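Local coordinates for putative ATP binding component of ABC-transporter (PDB 2R5O), which is the C-terminal, immunoglobulin-like domain of the ABC-transporter component Wzt and binds carbohydrate in the export of O-antigen polysaccharide, at residues Val79-Pro89 against Glu114-Asp122. Sequence-based numbering, arbitrary orientation. Where two conformers were deposited one is given.
Sequences VFEYDFDCVVP and ENISVSRGD
Val118 is the main bump: its two methyls fit a hollow walled by Phe80, Phe84 and Val87. CG2 lies over one face of the Phe80 ring, off centre toward the rim, a CH-pi contact 3.9 Å from the ring centroid. The same methyl meets the edge of the Phe84 ring, in its plane, so two phenylalanines receive it in different ways. That position follows from chi1 -58°, which sets CG2 between the backbone N and carbonyl carbon while CG1 turns to Phe80 CE2 and Val87 CG2. Further along, Val87 CG2 packs on Ile116 CG2 (3.6 Å), the two side chains crossing at about a right angle, and Ile116 CD1 touches Pro89 CD at 4.1 Å. Ile145 lies against Phe80, Val87 and Pro89, and Phe184 of the second subunit packs on Ile116 and Pro89.

Backbone bonds run beside this packing. Phe84 and Val118 form an antiparallel hydrogen-bonded pair; Val87 N donates to Ile116 O (2.8 Å), and a water links Ile116 N to Val87 O. At the other end, Phe80 N donates to Asp122 O and Phe80 O accepts from Gly121 N, both residues of the type II turn Ser119-Asp122. Asp83 OD1 takes Arg120 N nearly along its C-O axis (2.7 Å), while Asp122 OD2 takes Ser119 N from above the carboxylate plane and pairs with Arg124. The segment 79-89 passes from one sheet of the immunoglobulin-like fold to the other, and 114-122 bonds to both arms of that corner: apolar side chains interlock between them, while carboxylates accept the turn's N-H groups.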
# COMPACT_ATOMS: atom_id res chain seq x y z
N VAL A 79 -6.12 -0.99 30.33
CA VAL A 79 -6.10 -0.62 31.75
C VAL A 79 -4.65 -0.55 32.21
O VAL A 79 -3.86 -1.44 31.93
CB VAL A 79 -6.96 -1.58 32.62
CG1 VAL A 79 -6.51 -3.06 32.56
CG2 VAL A 79 -6.96 -1.11 34.09
N PHE A 80 -4.31 0.54 32.90
CA PHE A 80 -2.94 0.81 33.37
C PHE A 80 -2.83 0.52 34.86
O PHE A 80 -3.68 0.95 35.63
CB PHE A 80 -2.56 2.25 33.06
CG PHE A 80 -2.52 2.51 31.57
CD1 PHE A 80 -1.35 2.26 30.85
CD2 PHE A 80 -3.63 2.95 30.90
CE1 PHE A 80 -1.30 2.47 29.49
CE2 PHE A 80 -3.59 3.17 29.54
CZ PHE A 80 -2.42 2.94 28.84
N GLU A 81 -1.82 -0.25 35.23
CA GLU A 81 -1.60 -0.66 36.62
C GLU A 81 -0.71 0.33 37.39
O GLU A 81 -0.69 0.30 38.62
CB GLU A 81 -1.07 -2.09 36.67
CG GLU A 81 -2.18 -3.15 36.40
CD GLU A 81 -2.16 -3.78 35.02
OE1 GLU A 81 -2.94 -3.33 34.14
OE2 GLU A 81 -1.40 -4.75 34.82
N TYR A 82 -0.01 1.20 36.68
CA TYR A 82 0.91 2.18 37.27
C TYR A 82 0.71 3.53 36.57
O TYR A 82 0.13 3.60 35.48
CB TYR A 82 2.36 1.72 37.08
CG TYR A 82 2.65 0.37 37.70
CD1 TYR A 82 2.93 0.27 39.05
CD2 TYR A 82 2.66 -0.80 36.95
CE1 TYR A 82 3.19 -0.94 39.64
CE2 TYR A 82 2.92 -2.03 37.54
CZ TYR A 82 3.20 -2.09 38.88
OH TYR A 82 3.46 -3.29 39.48
N ASP A 83 1.22 4.60 37.18
CA ASP A 83 1.40 5.87 36.48
C ASP A 83 2.46 5.69 35.40
O ASP A 83 3.49 5.06 35.66
CB ASP A 83 1.92 6.96 37.43
CG ASP A 83 0.95 7.30 38.53
OD1 ASP A 83 -0.21 6.87 38.52
OD2 ASP A 83 1.39 8.04 39.44
N PHE A 84 2.25 6.29 34.22
CA PHE A 84 3.25 6.39 33.18
C PHE A 84 3.19 7.79 32.58
O PHE A 84 2.10 8.31 32.31
CB PHE A 84 2.98 5.38 32.06
CG PHE A 84 3.11 3.93 32.47
CD1 PHE A 84 4.34 3.29 32.46
CD2 PHE A 84 1.98 3.18 32.79
CE1 PHE A 84 4.46 1.94 32.79
CE2 PHE A 84 2.09 1.84 33.13
CZ PHE A 84 3.32 1.23 33.14
N ASP A 85 4.36 8.37 32.30
CA ASP A 85 4.43 9.70 31.67
C ASP A 85 4.14 9.71 30.16
O ASP A 85 3.66 10.72 29.63
CB ASP A 85 5.79 10.35 31.91
CG ASP A 85 6.06 10.61 33.38
OD1 ASP A 85 5.11 10.87 34.15
OD2 ASP A 85 7.26 10.59 33.77
N CYS A 86 4.44 8.61 29.47
CA CYS A 86 4.36 8.57 28.01
C CYS A 86 4.02 7.17 27.51
O CYS A 86 4.90 6.32 27.37
CB CYS A 86 5.66 9.06 27.39
SG CYS A 86 5.67 9.14 25.57
N VAL A 87 2.74 6.92 27.26
CA VAL A 87 2.30 5.60 26.80
C VAL A 87 2.10 5.69 25.29
O VAL A 87 1.66 6.71 24.76
CB VAL A 87 1.06 5.07 27.53
CG1 VAL A 87 1.32 5.06 29.04
CG2 VAL A 87 -0.20 5.91 27.25
N VAL A 88 2.41 4.59 24.61
CA VAL A 88 2.51 4.57 23.17
C VAL A 88 1.82 3.30 22.66
O VAL A 88 2.41 2.22 22.64
CB VAL A 88 3.98 4.57 22.75
CG1 VAL A 88 4.11 4.52 21.25
CG2 VAL A 88 4.68 5.84 23.29
N PRO A 89 0.55 3.42 22.28
CA PRO A 89 -0.14 2.33 21.62
C PRO A 89 0.35 2.16 20.19
O PRO A 89 0.78 3.14 19.58
CB PRO A 89 -1.60 2.75 21.63
CG PRO A 89 -1.54 4.22 21.72
CD PRO A 89 -0.33 4.58 22.51
N GLU A 114 1.21 13.61 19.56
CA GLU A 114 0.62 12.97 20.72
C GLU A 114 1.64 12.64 21.79
O GLU A 114 2.66 12.00 21.49
CB GLU A 114 -0.03 11.65 20.30
CG GLU A 114 -1.24 11.85 19.40
CD GLU A 114 -2.53 12.16 20.14
OE1 GLU A 114 -2.63 11.89 21.36
OE2 GLU A 114 -3.46 12.64 19.47
N ASN A 115 1.35 13.06 23.01
CA ASN A 115 2.02 12.56 24.21
C ASN A 115 0.96 12.27 25.25
O ASN A 115 0.24 13.16 25.67
CB ASN A 115 3.04 13.54 24.79
CG ASN A 115 3.86 12.92 25.91
OD1 ASN A 115 4.90 12.31 25.65
ND2 ASN A 115 3.37 13.01 27.15
N ILE A 116 0.90 11.01 25.67
CA ILE A 116 -0.18 10.49 26.49
C ILE A 116 0.34 10.04 27.85
O ILE A 116 1.14 9.12 27.94
CB ILE A 116 -0.87 9.30 25.79
CG1 ILE A 116 -1.21 9.65 24.32
CG2 ILE A 116 -2.12 8.91 26.55
CD1 ILE A 116 -1.47 8.45 23.45
N SER A 117 -0.12 10.70 28.91
CA SER A 117 0.20 10.30 30.28
C SER A 117 -1.03 9.67 30.92
O SER A 117 -2.15 10.04 30.61
CB SER A 117 0.69 11.48 31.10
OG SER A 117 -0.30 12.48 31.12
N VAL A 118 -0.79 8.73 31.81
CA VAL A 118 -1.85 8.01 32.50
C VAL A 118 -1.51 7.87 33.98
O VAL A 118 -0.35 7.96 34.37
CB VAL A 118 -2.09 6.61 31.92
CG1 VAL A 118 -2.43 6.71 30.43
CG2 VAL A 118 -0.91 5.70 32.17
N SER A 119 -2.55 7.67 34.79
CA SER A 119 -2.41 7.35 36.20
C SER A 119 -2.80 5.90 36.45
O SER A 119 -3.60 5.32 35.73
CB SER A 119 -3.31 8.25 37.05
OG SER A 119 -3.03 9.62 36.82
N ARG A 120 -2.26 5.35 37.53
CA ARG A 120 -2.60 4.02 38.00
C ARG A 120 -4.12 3.87 38.05
O ARG A 120 -4.83 4.71 38.62
CB ARG A 120 -1.99 3.80 39.38
CG ARG A 120 -2.39 2.53 40.07
CD ARG A 120 -1.46 2.24 41.24
NE ARG A 120 -2.15 1.67 42.39
CZ ARG A 120 -2.62 0.43 42.46
NH1 ARG A 120 -2.49 -0.41 41.45
NH2 ARG A 120 -3.23 0.03 43.57
N GLY A 121 -4.61 2.77 37.48
CA GLY A 121 -6.04 2.48 37.43
C GLY A 121 -6.78 3.02 36.23
O GLY A 121 -7.93 2.64 35.99
N ASP A 122 -6.16 3.92 35.47
CA ASP A 122 -6.84 4.51 34.34
C ASP A 122 -7.19 3.47 33.26
O ASP A 122 -6.43 2.53 33.02
CB ASP A 122 -5.99 5.60 33.68
CG ASP A 122 -5.98 6.91 34.43
OD1 ASP A 122 -6.67 7.04 35.46
OD2 ASP A 122 -5.25 7.81 33.93
O HOH W 1 2.64 9.17 24.40